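Local coordinates for multidrug resistance protein (Vibrio cholerae, PDB 1YC9), which probably serves as the outer-membrane exit duct of a multidrug efflux system, a trimeric channel of the outer membrane factor family, at residues Q34-H37 with L38-A42; T163-A166 with A167-R171; I370-T373 with E374-V377. The protein carries 1 engineered substitution. All coordinates share one frame; numbering follows the deposited sequence.

Contact 1 of 3, residues Q34-H37 with L38-A42; sequences QLNH and LIEEA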
# COMPACT_ATOMS: atom_id res chain seq x y z
N GLN A 34 6.30 -29.46 14.46
CA GLN A 34 6.63 -28.05 14.39
C GLN A 34 5.89 -27.10 13.47
O GLN A 34 5.25 -26.16 13.97
CB GLN A 34 8.12 -27.76 14.45
CG GLN A 34 8.38 -26.38 15.10
CD GLN A 34 9.81 -26.03 15.23
OE1 GLN A 34 10.59 -26.14 14.26
NE2 GLN A 34 10.17 -25.55 16.40
N LEU A 35 6.00 -27.34 12.18
CA LEU A 35 5.30 -26.49 11.22
C LEU A 35 3.81 -26.59 11.47
O LEU A 35 3.10 -25.59 11.56
CB LEU A 35 5.63 -26.93 9.81
CG LEU A 35 4.93 -26.13 8.70
CD1 LEU A 35 5.19 -24.64 8.91
CD2 LEU A 35 5.41 -26.59 7.35
N ASN A 36 3.32 -27.82 11.58
CA ASN A 36 1.91 -28.06 11.89
C ASN A 36 1.42 -27.27 13.07
O ASN A 36 0.37 -26.68 13.01
CB ASN A 36 1.67 -29.54 12.19
CG ASN A 36 1.87 -30.40 10.99
OD1 ASN A 36 2.08 -29.92 9.88
ND2 ASN A 36 1.78 -31.72 11.20
N HIS A 37 2.19 -27.28 14.15
CA HIS A 37 1.80 -26.61 15.37
C HIS A 37 1.76 -25.06 15.22
O HIS A 37 0.83 -24.40 15.71
CB HIS A 37 2.72 -26.97 16.52
CG HIS A 37 2.05 -26.91 17.85
ND1 HIS A 37 1.96 -25.74 18.58
CD2 HIS A 37 1.42 -27.86 18.58
CE1 HIS A 37 1.30 -25.97 19.71
NE2 HIS A 37 0.97 -27.25 19.73
N LEU A 38 2.77 -24.52 14.55
CA LEU A 38 2.83 -23.08 14.25
C LEU A 38 1.61 -22.64 13.45
O LEU A 38 0.96 -21.68 13.82
CB LEU A 38 4.11 -22.75 13.47
CG LEU A 38 5.39 -22.82 14.30
CD1 LEU A 38 6.63 -22.80 13.42
CD2 LEU A 38 5.43 -21.68 15.28
N ILE A 39 1.26 -23.37 12.40
CA ILE A 39 0.14 -22.96 11.59
C ILE A 39 -1.16 -23.13 12.40
O ILE A 39 -2.01 -22.22 12.49
CB ILE A 39 0.16 -23.68 10.26
CG1 ILE A 39 1.37 -23.17 9.46
CG2 ILE A 39 -1.12 -23.45 9.52
CD1 ILE A 39 1.59 -23.86 8.15
N GLU A 40 -1.30 -24.27 13.06
CA GLU A 40 -2.47 -24.52 13.88
C GLU A 40 -2.72 -23.47 14.96
O GLU A 40 -3.85 -23.02 15.10
CB GLU A 40 -2.38 -25.92 14.47
CG GLU A 40 -2.58 -26.92 13.34
CD GLU A 40 -2.08 -28.32 13.44
OE1 GLU A 40 -1.79 -28.74 14.57
OE2 GLU A 40 -1.89 -28.99 12.39
N GLU A 41 -1.67 -23.04 15.64
CA GLU A 41 -1.73 -21.94 16.62
C GLU A 41 -2.28 -20.66 15.99
O GLU A 41 -3.18 -20.03 16.55
CB GLU A 41 -0.35 -21.65 17.22
CG GLU A 41 0.16 -22.65 18.23
CD GLU A 41 1.67 -22.45 18.49
OE1 GLU A 41 2.07 -21.35 18.89
OE2 GLU A 41 2.46 -23.37 18.26
N ALA A 42 -1.70 -20.27 14.85
CA ALA A 42 -2.08 -19.06 14.14
C ALA A 42 -3.54 -19.12 13.69
O ALA A 42 -4.20 -18.12 13.71
CB ALA A 42 -1.20 -18.84 12.93

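Contact 2 of 3, residues T163-A166 with A167-R171; sequences TVHA and ALQVR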
# COMPACT_ATOMS: atom_id res chain seq x y z
N THR A 163 26.40 -25.96 6.93
CA THR A 163 27.43 -25.86 5.89
C THR A 163 28.61 -24.95 6.26
O THR A 163 29.82 -25.32 6.09
CB THR A 163 26.77 -25.33 4.63
OG1 THR A 163 25.78 -26.27 4.20
CG2 THR A 163 27.75 -25.21 3.46
N VAL A 164 28.27 -23.80 6.82
CA VAL A 164 29.30 -22.82 7.17
C VAL A 164 30.06 -23.26 8.46
O VAL A 164 31.28 -23.11 8.55
CB VAL A 164 28.70 -21.39 7.24
CG1 VAL A 164 29.70 -20.37 7.82
CG2 VAL A 164 28.25 -20.92 5.87
N HIS A 165 29.35 -23.82 9.42
CA HIS A 165 29.97 -24.34 10.63
C HIS A 165 30.97 -25.47 10.28
O HIS A 165 32.10 -25.48 10.79
CB HIS A 165 28.91 -24.81 11.62
CG HIS A 165 29.46 -25.45 12.85
ND1 HIS A 165 29.94 -26.74 12.86
CD2 HIS A 165 29.56 -25.00 14.12
CE1 HIS A 165 30.37 -27.04 14.08
NE2 HIS A 165 30.13 -26.01 14.86
N ALA A 166 30.56 -26.38 9.40
CA ALA A 166 31.44 -27.48 8.96
C ALA A 166 32.65 -26.94 8.23
O ALA A 166 33.80 -27.41 8.47
CB ALA A 166 30.72 -28.47 8.07
N ALA A 167 32.45 -25.95 7.35
CA ALA A 167 33.57 -25.31 6.71
C ALA A 167 34.49 -24.64 7.75
O ALA A 167 35.72 -24.73 7.61
CB ALA A 167 33.15 -24.29 5.66
N LEU A 168 33.91 -24.00 8.77
CA LEU A 168 34.71 -23.35 9.82
C LEU A 168 35.63 -24.36 10.50
O LEU A 168 36.77 -24.00 10.83
CB LEU A 168 33.84 -22.65 10.87
CG LEU A 168 34.55 -21.92 12.01
CD1 LEU A 168 35.53 -20.90 11.49
CD2 LEU A 168 33.51 -21.34 12.96
N GLN A 169 35.14 -25.57 10.74
CA GLN A 169 35.95 -26.58 11.44
C GLN A 169 37.17 -26.92 10.62
O GLN A 169 38.29 -27.04 11.16
CB GLN A 169 35.16 -27.84 11.77
CG GLN A 169 33.96 -27.66 12.69
CD GLN A 169 34.14 -26.60 13.75
OE1 GLN A 169 34.86 -26.81 14.74
NE2 GLN A 169 33.45 -25.45 13.58
N VAL A 170 36.96 -26.99 9.31
CA VAL A 170 38.01 -27.21 8.36
C VAL A 170 39.02 -26.04 8.30
O VAL A 170 40.24 -26.28 8.32
CB VAL A 170 37.42 -27.54 6.98
CG1 VAL A 170 38.51 -27.58 5.90
CG2 VAL A 170 36.68 -28.90 7.04
N ARG A 171 38.51 -24.81 8.21
CA ARG A 171 39.35 -23.63 8.19
C ARG A 171 40.27 -23.54 9.41
O ARG A 171 41.42 -23.13 9.26
CB ARG A 171 38.53 -22.31 8.10
CG ARG A 171 37.61 -22.21 6.89
CD ARG A 171 38.25 -22.47 5.58
NE ARG A 171 37.35 -22.55 4.42
CZ ARG A 171 36.63 -23.63 4.08
NH1 ARG A 171 36.62 -24.75 4.82
NH2 ARG A 171 35.91 -23.60 2.97

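Contact 3 of 3, residues I370-T373 with E374-V377; sequences INKT and EQAV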
# COMPACT_ATOMS: atom_id res chain seq x y z
N ILE A 370 20.02 -27.78 -9.85
CA ILE A 370 20.51 -28.57 -8.76
C ILE A 370 21.61 -29.53 -9.25
O ILE A 370 22.65 -29.63 -8.64
CB ILE A 370 19.35 -29.32 -8.09
CG1 ILE A 370 18.50 -28.33 -7.26
CG2 ILE A 370 19.83 -30.53 -7.21
CD1 ILE A 370 17.36 -28.99 -6.44
N ASN A 371 21.35 -30.18 -10.37
CA ASN A 371 22.28 -31.15 -10.96
C ASN A 371 23.63 -30.53 -11.26
O ASN A 371 24.66 -31.05 -10.81
CB ASN A 371 21.67 -31.68 -12.26
CG ASN A 371 20.62 -32.77 -12.00
OD1 ASN A 371 20.44 -33.19 -10.87
ND2 ASN A 371 19.93 -33.23 -13.07
N LYS A 372 23.63 -29.42 -11.99
CA LYS A 372 24.88 -28.75 -12.30
C LYS A 372 25.55 -28.23 -11.03
O LYS A 372 26.78 -28.25 -10.91
CB LYS A 372 24.69 -27.63 -13.31
CG LYS A 372 24.15 -28.04 -14.69
CD LYS A 372 24.90 -29.18 -15.42
CE LYS A 372 26.39 -29.07 -15.50
NZ LYS A 372 27.10 -30.27 -16.24
N THR A 373 24.77 -27.76 -10.08
CA THR A 373 25.37 -27.24 -8.85
C THR A 373 25.95 -28.41 -8.00
O THR A 373 27.01 -28.26 -7.41
CB THR A 373 24.35 -26.42 -8.06
OG1 THR A 373 23.79 -25.38 -8.89
CG2 THR A 373 25.05 -25.70 -6.92
N GLU A 374 25.27 -29.55 -7.98
CA GLU A 374 25.82 -30.76 -7.33
C GLU A 374 27.16 -31.16 -7.96
O GLU A 374 28.10 -31.53 -7.27
CB GLU A 374 24.86 -31.97 -7.43
CG GLU A 374 23.73 -31.95 -6.41
CD GLU A 374 22.64 -33.02 -6.59
OE1 GLU A 374 22.45 -33.56 -7.71
OE2 GLU A 374 21.95 -33.28 -5.60
N GLN A 375 27.23 -31.12 -9.27
CA GLN A 375 28.46 -31.41 -10.00
C GLN A 375 29.57 -30.40 -9.61
O GLN A 375 30.70 -30.78 -9.41
CB GLN A 375 28.19 -31.40 -11.48
CG GLN A 375 27.24 -32.54 -11.95
CD GLN A 375 26.81 -32.37 -13.36
OE1 GLN A 375 25.65 -32.70 -13.74
NE2 GLN A 375 27.69 -31.87 -14.17
N ALA A 376 29.25 -29.11 -9.48
CA ALA A 376 30.26 -28.15 -9.05
C ALA A 376 30.73 -28.47 -7.63
O ALA A 376 31.91 -28.42 -7.37
CB ALA A 376 29.72 -26.70 -9.12
N VAL A 377 29.80 -28.82 -6.75
CA VAL A 377 30.17 -29.21 -5.39
C VAL A 377 31.14 -30.39 -5.41
O VAL A 377 32.21 -30.34 -4.86
CB VAL A 377 28.95 -29.53 -4.53
CG1 VAL A 377 29.31 -30.22 -3.22
CG2 VAL A 377 28.15 -28.23 -4.22

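Contact 1 of 3, residues Q34-H37 with L38-A42
H37 and E41 sit one turn apart on the short helix 33-44, where Q34-H37 runs straight on into L38-A42. Four regular i-to-i+4 backbone bonds join the two segments, from L38 N to Q34 O, I39 N to L35 O, E40 N to N36 O and E41 N to H37 O; the last measures 2.8 Å between E41 N and H37 O. On the outer side, the imidazole swings toward the carbonyl end because CG of H37 lies anti to the backbone N (chi1 -151°), while E41 runs back extended to meet it. H37 ND1 gives its hydrogen to E41 OE2 over 2.4 Å, a very short bond whose exact length deserves caution. OE2 arrives at the edge of the ring, near its plane, but the carboxylate itself is turned 66° from that plane. The buried side is apolar: L35 and I39 lie alongside each other, pointing the same way, with L35 CD1 3.8 Å from I39 CD1. Y151 and I147 of helix 117-183 and W27 close over this pair. E40 runs extended back over the preceding turn, bringing E40 OE2 to 3.6 Å from N36 CB. R230 also reaches E41 OE2 in a salt bridge, and Q226 hydrogen-bonds OE1, so both carboxylate oxygens are engaged and the side chain has little freedom to rotate. The salt bridge to R230 probably keeps E41 as the carboxylate, tying this helix to the chain around R230 and Q226.

Contact 2 of 3, residues T163-A166 with A167-R171
A166 and A167 stand at the middle of this turn of helix 117-183, and together with H165 they carry most of the local contact. CB of A167 packs on the backbone of the preceding turn, 3.5 Å from T163 O, and its N-H is bonded to that same carbonyl at 3.0 Å from A167 N to T163 O. A166 contributes chiefly through its carbonyl, which takes the N-H of V170; the Q169 N-H also leans toward A166 O, though only weakly. V170 CG2 rests 3.5 Å from A166 O. These turns belong to one of the very long helices that form the periplasmic barrel of the outer membrane factor family. V164, L168 and R171 meet helix 189-223, while V164 also joins T163 and V170 against helix 398-433. H165 is on the exposed side, and there Q169 folds over it. The glutamine chain is bent at chi2 (-34°), which brings the amide back over the ring instead of letting it run out along the helix. Amide and imidazole planes are 18° apart, and Q169 NE2 lies over one face, toward the rim, 3.5 Å from H165 CE1. The same nitrogen donates to H165 O at 3.1 Å from Q169 NE2, with an N-H...O angle of 163° and the acceptor in the plane of the amide, a bond that fixes the rotation of the amide above the imidazole. Q169 N also bonds to H165 O, at 3.0 Å, reaching it from the opposite face of the carbonyl plane.

Contact 3 of 3, residues I370-T373 with E374-V377
E374 and Q375 reach back over I370, N371 and K372 along one continuous stretch of helix 326-391. Backbone bonds come first: E374 N, Q375 N, A376 N and V377 N give their hydrogens to I370 O, N371 O, K372 O and T373 O in turn, the tightest being 2.7 Å from E374 N to I370 O. Packing contacts pair carbon with polar groups. The carboxylate of E374 lies beside the I370 branch methyl, with E374 CD 3.8 Å from I370 CG2; it gets there by an extended chain whose CG stays beside its own backbone N (chi1 -80°). V377 CG2 sits 3.4 Å from T373 O. The polar ends are looser. The N371 amide and E374 carboxylate merely lie near each other, their planes 23° apart; the hydrogen bond to N371 OD1 comes from Q367. K372 curls at chi2 and chi3, which brings its amine round to the end of Q375, where the amide orientation is uncertain; a weak, long ion pair also links K372 with E203 of a neighbouring subunit. T373 OG1 bonds back to R369 O on the previous turn. On one flank I370 and T373 meet L418, and A376 and V377 meet N411, of helix 398-433. Small and long polar residues share the seam with the neighbouring subunit, K372 on its L207 and Q375 on its A200 beside T373 and A376, consistent with the predicted coiled coil of this region, part of the helical barrel by which three copies of an outer membrane factor build one tunnel.

All three contacts run along single helices, but the helices sit in different places. Contact 1 lies on helix 33-44, its centre about 18 Å from the centre of the chain, and packs on helix 117-183, which carries contact 2 farther out. Contact 3 is on helix 326-391; its nearest atoms are about 8 Å from those of contact 2, and both lean on helix 398-433. All are partly buried: four of eight touching residues are exposed in contact 2, one in contact 1, none in contact 3. Polar chemistry shifts accordingly, from a histidine-carboxylate pair tied to an arginine, through a glutamine folded over an exposed imidazole, to looser polar ends in contact 3, the only one touched by another chain.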